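PDB 5J90: RagB/SusD domain protein from Flavobacterium johnsoniae, which binds chitin as a SusD homolog encoded in a polysaccharide utilization locus, probably as a surface lipoprotein that helps capture chitin for uptake. Local coordinates for residues S153-Y158 / R498-V503; A374-D379 / V403-D408. All blocks are in the same frame, centred on the assembly; numbering follows the deposited sequence.

Contact 1: residues S153-Y158 / R498-V503; sequences SQEEVY and RVWWDV. With EDO (1,2-ethanediol), chain E.
Gln-154 OE1 takes the backbone N-H of Trp-501 at 3.0 Å, with the donor nitrogen nearly along the C=O axis (164°). The side chain gets there by running straight out from the first turn of helix 154-177, CG anti to the backbone N. Val-499 CG2 and Trp-500 CB close in on the same oxygen, which also lies near the plane of the Trp-500 indole, at its edge. The amide lies almost parallel to the Trp-501 ring (planes 11° apart), and NE2 bonds to Thr-131 OG1; the two bonds together would restrain its rotation.

The first turn of the helix packs on Trp-500 from one face and at one end. Glu-155 CB sits over the face of the five-membered ring, 3.6 Å from its centroid, a CH-pi contact, while CG follows above Trp-500 CZ2 at 3.5 Å. The chain then bends at the second torsion, and the carboxylate leaves the indole to pair with Lys-218. Tyr-158 meets the six-membered ring, its CG 3.9 Å from Trp-500 CZ3, with the two planes at 50°. The same tyrosine brings CE1 to 3.9 Å from Trp-501 CD1, completing an aromatic cluster. Both Tyr-158 OH and Trp-501 NE1 bond to Asp-132 OD1, so one carboxylate oxygen on helix 113-134 ties the two polar ends together.

On the tail, Arg-498 NH1 reaches back to Asp-502 O at 3.0 Å and bridges to Asp-502 OD1, while Arg-498 NH2 bonds to Gly-490 O of the second subunit and to O2 of a bound 1,2-ethanediol, probably from the crystallisation liquor. Val-499 to Asp-502 form a type I beta turn, which presents both tryptophans to a helix start closed by the capping box of Ser-153 and Glu-156.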
loop_
_atom_site.group_PDB
_atom_site.type_symbol
_atom_site.label_atom_id
_atom_site.label_comp_id
_atom_site.label_asym_id
_atom_site.label_seq_id
_atom_site.Cartn_x
_atom_site.Cartn_y
_atom_site.Cartn_z
ATOM N N SER A 153 -4.689 -13.637 3.264
ATOM C CA SER A 153 -4.049 -12.393 2.853
ATOM C C SER A 153 -2.550 -12.636 2.678
ATOM O O SER A 153 -1.986 -13.560 3.264
ATOM C CB SER A 153 -4.270 -11.285 3.880
ATOM O OG SER A 153 -3.502 -11.543 5.046
ATOM N N GLN A 154 -1.901 -11.810 1.871
ATOM C CA GLN A 154 -0.459 -11.957 1.732
ATOM C C GLN A 154 0.276 -11.777 3.062
ATOM O O GLN A 154 1.257 -12.473 3.330
ATOM C CB GLN A 154 0.090 -11.007 0.683
ATOM C CG GLN A 154 1.585 -11.210 0.441
ATOM C CD GLN A 154 2.097 -10.308 -0.653
ATOM O OE1 GLN A 154 2.193 -9.094 -0.467
ATOM N NE2 GLN A 154 2.408 -10.885 -1.819
ATOM N N GLU A 155 -0.200 -10.849 3.889
ATOM C CA GLU A 155 0.376 -10.652 5.216
ATOM C C GLU A 155 0.361 -11.946 6.035
ATOM O O GLU A 155 1.347 -12.301 6.685
ATOM C CB GLU A 155 -0.378 -9.529 5.935
ATOM C CG GLU A 155 0.217 -9.111 7.295
ATOM C CD GLU A 155 -0.432 -9.783 8.496
ATOM O OE1 GLU A 155 -1.541 -10.350 8.368
ATOM O OE2 GLU A 155 0.175 -9.739 9.594
ATOM N N GLU A 156 -0.770 -12.641 6.006
ATOM C CA GLU A 156 -0.916 -13.929 6.680
ATOM C C GLU A 156 -0.002 -14.996 6.087
ATOM O O GLU A 156 0.596 -15.787 6.827
ATOM C CB GLU A 156 -2.371 -14.411 6.597
ATOM C CG GLU A 156 -3.316 -13.631 7.504
ATOM C CD GLU A 156 -4.781 -13.772 7.103
ATOM O OE1 GLU A 156 -5.119 -14.416 6.075
ATOM O OE2 GLU A 156 -5.625 -13.213 7.838
ATOM N N VAL A 157 0.097 -15.030 4.760
ATOM C CA VAL A 157 0.956 -16.025 4.112
ATOM C C VAL A 157 2.415 -15.844 4.531
ATOM O O VAL A 157 3.098 -16.816 4.868
ATOM C CB VAL A 157 0.807 -16.015 2.576
ATOM C CG1 VAL A 157 1.776 -17.012 1.945
ATOM C CG2 VAL A 157 -0.635 -16.352 2.181
ATOM N N TYR A 158 2.892 -14.604 4.529
ATOM C CA TYR A 158 4.274 -14.342 4.940
ATOM C C TYR A 158 4.537 -14.789 6.383
ATOM O O TYR A 158 5.551 -15.433 6.661
ATOM C CB TYR A 158 4.666 -12.871 4.696
ATOM C CG TYR A 158 5.383 -12.701 3.368
ATOM C CD1 TYR A 158 4.684 -12.759 2.165
ATOM C CD2 TYR A 158 6.770 -12.550 3.310
ATOM C CE1 TYR A 158 5.340 -12.645 0.947
ATOM C CE2 TYR A 158 7.436 -12.434 2.099
ATOM C CZ TYR A 158 6.722 -12.496 0.919
ATOM O OH TYR A 158 7.415 -12.390 -0.272
ATOM N N ARG A 498 -1.354 -2.919 -6.079
ATOM C CA ARG A 498 -0.161 -3.365 -5.352
ATOM C C ARG A 498 -0.462 -4.424 -4.305
ATOM O O ARG A 498 -1.404 -4.282 -3.512
ATOM C CB ARG A 498 0.523 -2.165 -4.689
ATOM C CG ARG A 498 1.247 -1.285 -5.681
ATOM C CD ARG A 498 1.570 0.099 -5.103
ATOM N NE ARG A 498 2.339 0.855 -6.085
ATOM C CZ ARG A 498 3.666 0.873 -6.152
ATOM N NH1 ARG A 498 4.386 0.208 -5.258
ATOM N NH2 ARG A 498 4.268 1.571 -7.116
ATOM N N VAL A 499 0.326 -5.495 -4.309
ATOM C CA VAL A 499 0.249 -6.495 -3.242
ATOM C C VAL A 499 0.754 -5.884 -1.932
ATOM O O VAL A 499 1.409 -4.830 -1.931
ATOM C CB VAL A 499 1.018 -7.805 -3.567
ATOM C CG1 VAL A 499 0.533 -8.391 -4.890
ATOM C CG2 VAL A 499 2.536 -7.583 -3.597
ATOM N N TRP A 500 0.442 -6.541 -0.819
ATOM C CA TRP A 500 0.758 -6.037 0.517
ATOM C C TRP A 500 2.200 -5.556 0.717
ATOM O O TRP A 500 2.406 -4.456 1.250
ATOM C CB TRP A 500 0.345 -7.100 1.541
ATOM C CG TRP A 500 0.875 -6.970 2.937
ATOM C CD1 TRP A 500 0.396 -6.173 3.940
ATOM C CD2 TRP A 500 1.967 -7.709 3.499
ATOM N NE1 TRP A 500 1.138 -6.364 5.090
ATOM C CE2 TRP A 500 2.108 -7.302 4.843
ATOM C CE3 TRP A 500 2.843 -8.676 2.993
ATOM C CZ2 TRP A 500 3.095 -7.825 5.685
ATOM C CZ3 TRP A 500 3.820 -9.191 3.824
ATOM C CH2 TRP A 500 3.939 -8.767 5.157
ATOM N N TRP A 501 3.207 -6.328 0.302
ATOM C CA TRP A 501 4.584 -5.864 0.540
ATOM C C TRP A 501 5.010 -4.741 -0.406
ATOM O O TRP A 501 5.979 -4.035 -0.127
ATOM C CB TRP A 501 5.627 -7.004 0.548
ATOM C CG TRP A 501 5.682 -7.873 -0.695
ATOM C CD1 TRP A 501 5.267 -9.175 -0.775
ATOM C CD2 TRP A 501 6.211 -7.538 -1.994
ATOM N NE1 TRP A 501 5.481 -9.668 -2.045
ATOM C CE2 TRP A 501 6.063 -8.690 -2.814
ATOM C CE3 TRP A 501 6.805 -6.396 -2.546
ATOM C CZ2 TRP A 501 6.463 -8.718 -4.158
ATOM C CZ3 TRP A 501 7.205 -6.427 -3.882
ATOM C CH2 TRP A 501 7.026 -7.583 -4.675
ATOM N N ASP A 502 4.286 -4.565 -1.510
ATOM C CA ASP A 502 4.648 -3.601 -2.551
ATOM C C ASP A 502 4.028 -2.238 -2.272
ATOM O O ASP A 502 3.430 -1.614 -3.144
ATOM C CB ASP A 502 4.190 -4.148 -3.919
ATOM C CG ASP A 502 4.750 -3.377 -5.099
ATOM O OD1 ASP A 502 5.790 -2.702 -4.930
ATOM O OD2 ASP A 502 4.144 -3.477 -6.197
ATOM N N VAL A 503 4.186 -1.771 -1.043
ATOM C CA VAL A 503 3.547 -0.530 -0.623
ATOM C C VAL A 503 4.161 0.672 -1.341
ATOM O O VAL A 503 5.365 0.705 -1.628
ATOM C CB VAL A 503 3.627 -0.384 0.919
ATOM C CG1 VAL A 503 5.047 -0.379 1.379
ATOM C CG2 VAL A 503 2.889 0.863 1.402
HETATM C C1 EDO E . 7.843 3.739 -4.785
HETATM O O1 EDO E . 7.983 4.573 -5.953
HETATM C C2 EDO E . 6.762 2.691 -5.007
HETATM O O2 EDO E . 6.981 1.924 -6.203
#

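Contact 2: residues A374-D379 / V403-D408; sequences AGYIAD and VTVAWD
Tyr-376 lays one face of its ring under Val-405 CG2, a CH-pi contact with the methyl 4.1 Å from the ring centroid and displaced toward the rim, nearest CE1 and CZ. The joint packs the C-terminal end of helix 373-378 against the irregular segment 403-408, which leads on to helix 413-428 in this helix-rich SusD-like fold. The phenol points out of the helix with CG anti to the backbone N (chi1 180°), crossing the valine at about a right angle, and its OH bonds to Gln-423 of helix 413-428. Phe-365 meets the same ring. An alanine in place of Tyr-376 would probably leave Val-405 CG2 without its aromatic partner, open a gap beside helix 413-428 and cost Gln-423 NE2 its bond to the hydroxyl.

Val-405 CG1, anti to its own backbone N (chi1 177°), packs 3.4 Å from Tyr-376 O and also touches the ring at CE1, so this methyl meets both backbone and ring of one residue. Past the valine, backbone takes over. Asp-379 O accepts from Ala-406 N at 3.0 Å, the donor standing above the carbonyl plane, and Ala-406 CB lies beside that same oxygen. Asp-379 OD2 pairs with Lys-382, and OD1 accepts from Thr-381 N.

Two waters fill out the polar seam. One accepts from Val-405 N and lies 3.0 Å from Asp-379 OD1, to which it probably donates. The other accepts from Trp-407 N and donates to Ile-377 O at 2.9 Å, linking the last turn of the helix to a residue whose indole lies over on helix 353-368. Ile-377 O is met a second time by Ala-406 CA, in a CA-H...O contact of 3.4 Å.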
loop_
_atom_site.group_PDB
_atom_site.type_symbol
_atom_site.label_atom_id
_atom_site.label_comp_id
_atom_site.label_asym_id
_atom_site.label_seq_id
_atom_site.Cartn_x
_atom_site.Cartn_y
_atom_site.Cartn_z
ATOM N N ALA A 374 38.367 -7.733 -9.718
ATOM C CA ALA A 374 38.964 -6.612 -9.001
ATOM C C ALA A 374 38.859 -5.298 -9.778
ATOM O O ALA A 374 38.492 -4.264 -9.216
ATOM C CB ALA A 374 40.417 -6.912 -8.643
ATOM N N GLY A 375 39.178 -5.342 -11.068
ATOM C CA GLY A 375 39.117 -4.161 -11.911
ATOM C C GLY A 375 37.695 -3.682 -12.137
ATOM O O GLY A 375 37.425 -2.479 -12.171
ATOM N N TYR A 376 36.789 -4.639 -12.308
ATOM C CA TYR A 376 35.367 -4.354 -12.495
ATOM C C TYR A 376 34.793 -3.666 -11.254
ATOM O O TYR A 376 34.099 -2.653 -11.358
ATOM C CB TYR A 376 34.646 -5.672 -12.773
ATOM C CG TYR A 376 33.150 -5.593 -12.994
ATOM C CD1 TYR A 376 32.265 -5.716 -11.924
ATOM C CD2 TYR A 376 32.622 -5.440 -14.268
ATOM C CE1 TYR A 376 30.891 -5.672 -12.121
ATOM C CE2 TYR A 376 31.240 -5.388 -14.476
ATOM C CZ TYR A 376 30.386 -5.505 -13.392
ATOM O OH TYR A 376 29.025 -5.464 -13.588
ATOM N N ILE A 377 35.129 -4.217 -10.094
ATOM C CA ILE A 377 34.688 -3.705 -8.805
ATOM C C ILE A 377 35.221 -2.297 -8.522
ATOM O O ILE A 377 34.542 -1.481 -7.899
ATOM C CB ILE A 377 35.108 -4.678 -7.690
ATOM C CG1 ILE A 377 34.221 -5.930 -7.728
ATOM C CG2 ILE A 377 35.062 -4.012 -6.327
ATOM C CD1 ILE A 377 34.748 -7.073 -6.893
ATOM N N ALA A 378 36.425 -2.002 -9.009
ATOM C CA ALA A 378 37.038 -0.703 -8.740
ATOM C C ALA A 378 36.673 0.385 -9.754
ATOM O O ALA A 378 37.012 1.553 -9.560
ATOM C CB ALA A 378 38.558 -0.848 -8.644
ATOM N N ASP A 379 35.971 0.019 -10.823
ATOM C CA ASP A 379 35.689 0.965 -11.899
ATOM C C ASP A 379 34.613 1.982 -11.522
ATOM O O ASP A 379 33.468 1.615 -11.249
ATOM C CB ASP A 379 35.300 0.227 -13.180
ATOM C CG ASP A 379 35.171 1.162 -14.365
ATOM O OD1 ASP A 379 34.244 1.995 -14.368
ATOM O OD2 ASP A 379 36.002 1.066 -15.296
ATOM N N VAL A 403 24.580 4.556 -13.080
ATOM C CA VAL A 403 25.344 4.357 -11.863
ATOM C C VAL A 403 26.560 3.501 -12.217
ATOM O O VAL A 403 26.479 2.619 -13.077
ATOM C CB VAL A 403 24.473 3.664 -10.773
ATOM C CG1 VAL A 403 24.058 2.266 -11.211
ATOM C CG2 VAL A 403 25.191 3.620 -9.445
ATOM N N THR A 404 27.687 3.767 -11.572
ATOM C CA THR A 404 28.886 2.974 -11.801
ATOM C C THR A 404 28.928 1.787 -10.845
ATOM O O THR A 404 28.126 1.689 -9.911
ATOM C CB THR A 404 30.160 3.805 -11.575
ATOM O OG1 THR A 404 30.194 4.238 -10.213
ATOM C CG2 THR A 404 30.180 5.013 -12.491
ATOM N N VAL A 405 29.887 0.896 -11.055
ATOM C CA VAL A 405 30.044 -0.250 -10.177
ATOM C C VAL A 405 30.692 0.131 -8.847
ATOM O O VAL A 405 30.246 -0.307 -7.789
ATOM C CB VAL A 405 30.871 -1.373 -10.840
ATOM C CG1 VAL A 405 31.079 -2.512 -9.857
ATOM C CG2 VAL A 405 30.178 -1.887 -12.092
ATOM N N ALA A 406 31.744 0.952 -8.899
ATOM C CA ALA A 406 32.569 1.225 -7.724
ATOM C C ALA A 406 31.787 1.769 -6.534
ATOM O O ALA A 406 30.963 2.674 -6.679
ATOM C CB ALA A 406 33.707 2.186 -8.083
ATOM N N TRP A 407 32.071 1.217 -5.361
ATOM C CA TRP A 407 31.474 1.713 -4.131
ATOM C C TRP A 407 31.995 3.106 -3.820
ATOM O O TRP A 407 33.192 3.382 -3.938
ATOM C CB TRP A 407 31.793 0.785 -2.964
ATOM C CG TRP A 407 30.996 1.101 -1.734
ATOM C CD1 TRP A 407 31.395 1.836 -0.652
ATOM C CD2 TRP A 407 29.649 0.694 -1.471
ATOM N NE1 TRP A 407 30.373 1.912 0.270
ATOM C CE2 TRP A 407 29.297 1.209 -0.207
ATOM C CE3 TRP A 407 28.713 -0.065 -2.177
ATOM C CZ2 TRP A 407 28.044 0.995 0.358
ATOM C CZ3 TRP A 407 27.466 -0.279 -1.612
ATOM C CH2 TRP A 407 27.148 0.245 -0.356
ATOM N N ASP A 408 31.084 3.978 -3.417
ATOM C CA ASP A 408 31.422 5.313 -2.950
ATOM C C ASP A 408 30.814 5.474 -1.565
ATOM O O ASP A 408 29.594 5.527 -1.424
ATOM C CB ASP A 408 30.845 6.352 -3.913
ATOM C CG ASP A 408 31.142 7.784 -3.494
ATOM O OD1 ASP A 408 31.742 8.002 -2.418
ATOM O OD2 ASP A 408 30.756 8.698 -4.254
HETATM O O HOH W 1 33.548 -1.196 -5.210
HETATM O O HOH W 2 31.490 1.019 -13.494
#

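Contact 1 is buried and long-range, joining the start of helix 154-177 to the chain's C-terminal tail beside the second subunit; contact 2 is only partly buried, joins parts of the chain much closer in sequence, and touches no other protein chain. Contact 2 is nested within the long loop that contact 1 closes, yet their centres stand about 35 Å apart and they share no helix. In contact 1 a side-chain amide receives the one crossing hydrogen bond and two indoles supply the bulk. Contact 2 relies on main-chain carbonyls, a single phenol face and bridging waters, which is consistent with its more peripheral place: its centre lies about 25 Å from the chain centre, that of contact 1 about 17 Å.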